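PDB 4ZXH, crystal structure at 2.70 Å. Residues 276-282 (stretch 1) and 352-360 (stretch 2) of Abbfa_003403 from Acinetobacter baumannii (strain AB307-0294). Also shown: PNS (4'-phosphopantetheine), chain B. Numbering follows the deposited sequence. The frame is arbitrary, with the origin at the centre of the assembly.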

ATOM      1  N   LEU A 276       0.931   5.682 -19.695  1.00 37.85           N
ATOM      2  CA  LEU A 276      -0.257   6.075 -18.951  1.00 36.07           C
ATOM      3  C   LEU A 276      -1.462   5.260 -19.379  1.00 36.56           C
ATOM      4  O   LEU A 276      -1.634   4.989 -20.573  1.00 36.87           O
ATOM      5  CB  LEU A 276      -0.548   7.548 -19.161  1.00 33.06           C
ATOM      6  CG  LEU A 276       0.623   8.490 -18.955  1.00 43.50           C
ATOM      7  CD1 LEU A 276       0.382   9.788 -19.738  1.00 51.06           C
ATOM      8  CD2 LEU A 276       0.775   8.764 -17.487  1.00 45.02           C
ATOM      9  N   VAL A 277      -2.299   4.874 -18.412  1.00 33.72           N
ATOM     10  CA  VAL A 277      -3.564   4.212 -18.734  1.00 28.35           C
ATOM     11  C   VAL A 277      -4.767   5.049 -18.317  1.00 36.63           C
ATOM     12  O   VAL A 277      -4.808   5.569 -17.207  1.00 34.32           O
ATOM     13  CB  VAL A 277      -3.667   2.838 -18.068  1.00 27.37           C
ATOM     14  CG1 VAL A 277      -4.978   2.178 -18.429  1.00 34.63           C
ATOM     15  CG2 VAL A 277      -2.516   1.966 -18.494  1.00 28.09           C
ATOM     16  N   ILE A 278      -5.742   5.180 -19.217  1.00 37.18           N
ATOM     17  CA  ILE A 278      -6.998   5.861 -18.914  1.00 30.12           C
ATOM     18  C   ILE A 278      -8.197   4.982 -19.271  1.00 35.17           C
ATOM     19  O   ILE A 278      -8.309   4.515 -20.406  1.00 39.09           O
ATOM     20  CB  ILE A 278      -7.121   7.190 -19.671  1.00 28.46           C
ATOM     21  CG1 ILE A 278      -6.041   8.169 -19.226  1.00 29.06           C
ATOM     22  CG2 ILE A 278      -8.481   7.818 -19.434  1.00 27.91           C
ATOM     23  CD1 ILE A 278      -6.233   9.552 -19.779  1.00 30.15           C
ATOM     24  N   ALA A 279      -9.100   4.772 -18.312  1.00 35.36           N
ATOM     25  CA  ALA A 279     -10.304   3.972 -18.555  1.00 36.89           C
ATOM     26  C   ALA A 279     -11.382   4.829 -19.204  1.00 33.06           C
ATOM     27  O   ALA A 279     -11.555   5.975 -18.807  1.00 35.94           O
ATOM     28  CB  ALA A 279     -10.830   3.357 -17.254  1.00 23.97           C
ATOM     29  N   THR A 280     -12.091   4.269 -20.189  1.00 29.42           N
ATOM     30  CA  THR A 280     -13.218   4.946 -20.853  1.00 40.98           C
ATOM     31  C   THR A 280     -14.431   4.051 -21.095  1.00 40.63           C
ATOM     32  O   THR A 280     -14.451   3.283 -22.043  1.00 48.10           O
ATOM     33  CB  THR A 280     -12.850   5.499 -22.236  1.00 46.95           C
ATOM     34  OG1 THR A 280     -11.624   6.231 -22.168  1.00 52.99           O
ATOM     35  CG2 THR A 280     -13.961   6.425 -22.712  1.00 56.11           C
ATOM     36  N   PRO A 281     -15.442   4.152 -20.241  1.00 36.89           N
ATOM     37  CA  PRO A 281     -16.762   3.555 -20.451  1.00 40.17           C
ATOM     38  C   PRO A 281     -17.313   3.716 -21.860  1.00 41.58           C
ATOM     39  O   PRO A 281     -17.229   4.811 -22.423  1.00 42.84           O
ATOM     40  CB  PRO A 281     -17.632   4.329 -19.472  1.00 47.66           C
ATOM     41  CG  PRO A 281     -16.714   4.548 -18.314  1.00 59.88           C
ATOM     42  CD  PRO A 281     -15.319   4.739 -18.898  1.00 51.51           C
ATOM     43  N   VAL A 282     -17.862   2.636 -22.415  1.00 32.15           N
ATOM     44  CA  VAL A 282     -18.613   2.719 -23.654  1.00 33.81           C
ATOM     45  C   VAL A 282     -20.065   2.321 -23.396  1.00 36.73           C
ATOM     46  O   VAL A 282     -20.347   1.503 -22.515  1.00 40.80           O
ATOM     47  CB  VAL A 282     -18.009   1.832 -24.750  1.00 34.11           C
ATOM     48  CG1 VAL A 282     -16.578   2.231 -24.990  1.00 32.84           C
ATOM     49  CG2 VAL A 282     -18.109   0.360 -24.375  1.00 34.17           C
ATOM     50  N   PRO A 352      -7.905  -2.264 -10.466  1.00 25.13           N
ATOM     51  CA  PRO A 352      -7.009  -3.007 -11.364  1.00 23.25           C
ATOM     52  C   PRO A 352      -6.798  -2.327 -12.715  1.00 28.80           C
ATOM     53  O   PRO A 352      -7.770  -1.777 -13.231  1.00 29.49           O
ATOM     54  CB  PRO A 352      -7.735  -4.339 -11.554  1.00 22.29           C
ATOM     55  CG  PRO A 352      -8.532  -4.505 -10.313  1.00 26.05           C
ATOM     56  CD  PRO A 352      -8.951  -3.123  -9.878  1.00 27.15           C
ATOM     57  N   LEU A 353      -5.573  -2.353 -13.256  1.00 24.98           N
ATOM     58  CA  LEU A 353      -5.276  -1.886 -14.631  1.00 34.20           C
ATOM     59  C   LEU A 353      -5.396  -0.382 -14.910  1.00 37.87           C
ATOM     60  O   LEU A 353      -4.563   0.183 -15.627  1.00 40.13           O
ATOM     61  CB  LEU A 353      -6.167  -2.602 -15.645  1.00 32.22           C
ATOM     62  CG  LEU A 353      -5.921  -4.096 -15.759  1.00 38.81           C
ATOM     63  CD1 LEU A 353      -6.718  -4.633 -16.935  1.00 43.54           C
ATOM     64  CD2 LEU A 353      -4.421  -4.406 -15.900  1.00 30.99           C
ATOM     65  N   ALA A 354      -6.434   0.257 -14.381  1.00 34.91           N
ATOM     66  CA  ALA A 354      -6.629   1.694 -14.586  1.00 35.87           C
ATOM     67  C   ALA A 354      -7.148   2.383 -13.328  1.00 37.35           C
ATOM     68  O   ALA A 354      -8.064   1.880 -12.663  1.00 37.47           O
ATOM     69  CB  ALA A 354      -7.590   1.937 -15.739  1.00 23.78           C
ATOM     70  N   GLN A 355      -6.581   3.541 -13.015  1.00 22.97           N
ATOM     71  CA  GLN A 355      -7.034   4.310 -11.865  1.00 22.45           C
ATOM     72  C   GLN A 355      -7.467   5.722 -12.255  1.00 26.66           C
ATOM     73  O   GLN A 355      -7.782   6.540 -11.398  1.00 26.88           O
ATOM     74  CB  GLN A 355      -5.936   4.381 -10.817  1.00 22.54           C
ATOM     75  CG  GLN A 355      -5.460   3.017 -10.332  1.00 32.89           C
ATOM     76  CD  GLN A 355      -4.358   2.426 -11.187  1.00 30.23           C
ATOM     77  OE1 GLN A 355      -3.430   3.129 -11.608  1.00 32.10           O
ATOM     78  NE2 GLN A 355      -4.459   1.127 -11.462  1.00 28.39           N
ATOM     79  N   ILE A 356      -7.444   5.996 -13.555  1.00 23.61           N
ATOM     80  CA  ILE A 356      -7.801   7.285 -14.113  1.00 28.01           C
ATOM     81  C   ILE A 356      -8.893   7.035 -15.131  1.00 31.49           C
ATOM     82  O   ILE A 356      -8.799   6.080 -15.907  1.00 37.47           O
ATOM     83  CB  ILE A 356      -6.607   7.986 -14.818  1.00 32.89           C
ATOM     84  CG1 ILE A 356      -5.333   7.894 -13.982  1.00 35.41           C
ATOM     85  CG2 ILE A 356      -6.954   9.445 -15.168  1.00 26.31           C
ATOM     86  CD1 ILE A 356      -5.448   8.542 -12.651  1.00 46.35           C
ATOM     87  N   GLY A 357      -9.917   7.881 -15.156  1.00 25.65           N
ATOM     88  CA  GLY A 357     -11.000   7.670 -16.100  1.00 24.34           C
ATOM     89  C   GLY A 357     -11.434   8.926 -16.822  1.00 26.99           C
ATOM     90  O   GLY A 357     -11.188  10.048 -16.374  1.00 25.52           O
ATOM     91  N   MET A 358     -12.073   8.732 -17.965  1.00 25.75           N
ATOM     92  CA  MET A 358     -12.728   9.822 -18.634  1.00 26.55           C
ATOM     93  C   MET A 358     -14.040   9.377 -19.269  1.00 45.45           C
ATOM     94  O   MET A 358     -14.047   8.468 -20.107  1.00 42.53           O
ATOM     95  CB  MET A 358     -11.832  10.425 -19.694  1.00 32.32           C
ATOM     96  CG  MET A 358     -12.633  11.345 -20.582  1.00 38.12           C
ATOM     97  SD  MET A 358     -11.661  12.263 -21.738  1.00 51.71           S
ATOM     98  CE  MET A 358     -12.983  12.955 -22.707  1.00 52.99           C
ATOM     99  N   PHE A 359     -15.138  10.020 -18.862  1.00 39.20           N
ATOM    100  CA  PHE A 359     -16.471   9.699 -19.380  1.00 39.37           C
ATOM    101  C   PHE A 359     -16.876  10.838 -20.260  1.00 37.47           C
ATOM    102  O   PHE A 359     -16.701  11.996 -19.887  1.00 39.28           O
ATOM    103  CB  PHE A 359     -17.560   9.535 -18.288  1.00 56.87           C
ATOM    104  CG  PHE A 359     -17.189   8.643 -17.135  1.00 65.63           C
ATOM    105  CD1 PHE A 359     -16.151   7.735 -17.220  1.00 76.52           C
ATOM    106  CD2 PHE A 359     -17.907   8.713 -15.953  1.00 80.80           C
ATOM    107  CE1 PHE A 359     -15.818   6.924 -16.140  1.00 86.80           C
ATOM    108  CE2 PHE A 359     -17.586   7.898 -14.863  1.00 92.40           C
ATOM    109  CZ  PHE A 359     -16.538   6.997 -14.962  1.00 93.25           C
ATOM    110  N   TRP A 360     -17.448  10.532 -21.408  1.00 38.87           N
ATOM    111  CA  TRP A 360     -18.016  11.586 -22.229  1.00 48.06           C
ATOM    112  C   TRP A 360     -19.441  11.213 -22.553  1.00 53.24           C
ATOM    113  O   TRP A 360     -19.684  10.441 -23.478  1.00 65.14           O
ATOM    114  CB  TRP A 360     -17.212  11.785 -23.507  1.00 54.79           C
ATOM    115  CG  TRP A 360     -17.767  12.828 -24.399  1.00 66.10           C
ATOM    116  CD1 TRP A 360     -18.865  12.722 -25.199  1.00 79.34           C
ATOM    117  CD2 TRP A 360     -17.246  14.139 -24.606  1.00 67.74           C
ATOM    118  NE1 TRP A 360     -19.065  13.891 -25.882  1.00 88.22           N
ATOM    119  CE2 TRP A 360     -18.080  14.781 -25.534  1.00 81.57           C
ATOM    120  CE3 TRP A 360     -16.150  14.834 -24.101  1.00 65.62           C
ATOM    121  CZ2 TRP A 360     -17.861  16.081 -25.961  1.00 85.06           C
ATOM    122  CZ3 TRP A 360     -15.932  16.124 -24.522  1.00 68.88           C
ATOM    123  CH2 TRP A 360     -16.782  16.736 -25.441  1.00 79.08           C
TER
HETATM  124  O23 PNS B1401     -10.034  -8.364  -9.136  1.00 28.78           O
HETATM  125  P24 PNS B1401     -11.107  -9.137  -9.857  1.00 28.70           P
HETATM  126  O25 PNS B1401     -10.695 -10.293 -10.727  1.00 28.18           O
HETATM  127  O27 PNS B1401     -11.847  -8.052 -10.794  1.00 38.06           O
HETATM  128  C28 PNS B1401     -12.389  -6.861 -10.232  1.00 36.72           C
HETATM  129  C29 PNS B1401     -13.076  -6.069 -11.330  1.00 39.68           C
HETATM  130  C30 PNS B1401     -14.133  -7.007 -11.917  1.00 38.81           C
HETATM  131  C31 PNS B1401     -12.047  -5.677 -12.390  1.00 37.31           C
HETATM  132  C32 PNS B1401     -13.684  -4.791 -10.734  1.00 36.28           C
HETATM  133  O33 PNS B1401     -12.690  -4.204  -9.878  1.00 31.14           O
HETATM  134  C34 PNS B1401     -14.126  -3.840 -11.830  1.00 36.04           C
HETATM  135  O35 PNS B1401     -14.993  -4.141 -12.649  1.00 32.67           O
HETATM  136  N36 PNS B1401     -13.559  -2.643 -11.890  1.00 29.27           N
HETATM  137  C37 PNS B1401     -13.913  -1.663 -12.904  1.00 25.61           C
HETATM  138  C38 PNS B1401     -14.434  -0.420 -12.184  1.00 31.38           C
HETATM  139  C39 PNS B1401     -15.482   0.244 -13.024  0.50 37.97           C
HETATM  140  O40 PNS B1401     -16.271  -0.420 -13.680  0.50 45.27           O
HETATM  141  N41 PNS B1401     -15.451   1.568 -12.975  0.50 35.69           N
HETATM  142  C42 PNS B1401     -16.315   2.504 -13.653  0.50 33.92           C
HETATM  143  C43 PNS B1401     -15.565   3.806 -13.463  0.50 32.12           C
HETATM  144  S44 PNS B1401     -14.614   4.106 -14.959  0.50 61.73           S
HETATM  145  O   HOH W   1      -4.735   4.421 -14.366  1.00 32.27           O

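Stretch 2 meets stretch 1 across 429 Å² of buried surface, both sides summed, through one short piece of paired backbone with apolar contacts before and after it. The strands 276-279 and 356-360 run in broadly the same direction, their N-to-C axes inclined by 42° and approaching to 4.4 Å, and a single bridge joins Ala-279 to Gly-357.

The approach begins in a turn. Pro-352 makes no contact with stretch 1, but its O accepts a hydrogen bond from Ala-354 N (2.7 Å), while Leu-353, at phi/psi 68/-42, contributes its backbone: Leu-353 O lies 3.5 Å from Val-277 CG1. Ala-354 directs its CA-to-CB bond toward stretch 1, and its methyl touches two residues, with Ala-354 CB 3.8 Å from both Val-277 CG1 and Ala-279 CB. The small side chain suits this close contact.

At Gln-355 the CA-to-CB bond points away, and the link is made through solvent. Water 1 accepts from Gln-355 N (2.5 Å) and donates to Val-277 O (3.1 Å), so it connects two backbones that do not bond directly here; its further bond to Gln-355 OE1 (3.3 Å) is weak.

Direct pairing starts at Ile-356. Its O accepts from Ala-279 N at 2.8 Å, with an N-H...O angle of 172°, close to linear. The same Ile-356 O receives a CA-H...O contact from Ile-278 CA (3.5 Å, 138° at H). The buried side chains add a looser apolar contact, Ile-278 CG1 to Ile-356 CG2 at 4.4 Å.

Gly-357 sits at the bridge, its CA 4.5 Å from the CA of Ala-279. Having no side chain, it brings only backbone to the contact, and Gly-357 CA approaches Ala-279 O to 3.2 Å (134° at H). That carbonyl is also the acceptor for Met-358 N, at 2.9 Å and 160°. Ala-279 is therefore held through both N and O, by the residues before and after Gly-357, as expected of a parallel bridge.

Met-358, buried and extended with all three chi angles t, packs by the base of its side chain: Met-358 CB is 4.3 Å from Ile-278 CG2, and the end leads away. Its O lies 3.3 Å from Thr-280 CG2.

Phe-359 brings the end of its side chain nearer, placing Phe-359 CE1 3.3 Å from Pro-281 CG, an oblique approach to the ring. Phe-359 CE1 is also 3.3 Å from PNS S44, which lies at the ring edge near its plane. Trp-360, poorly ordered, makes no contact with stretch 1.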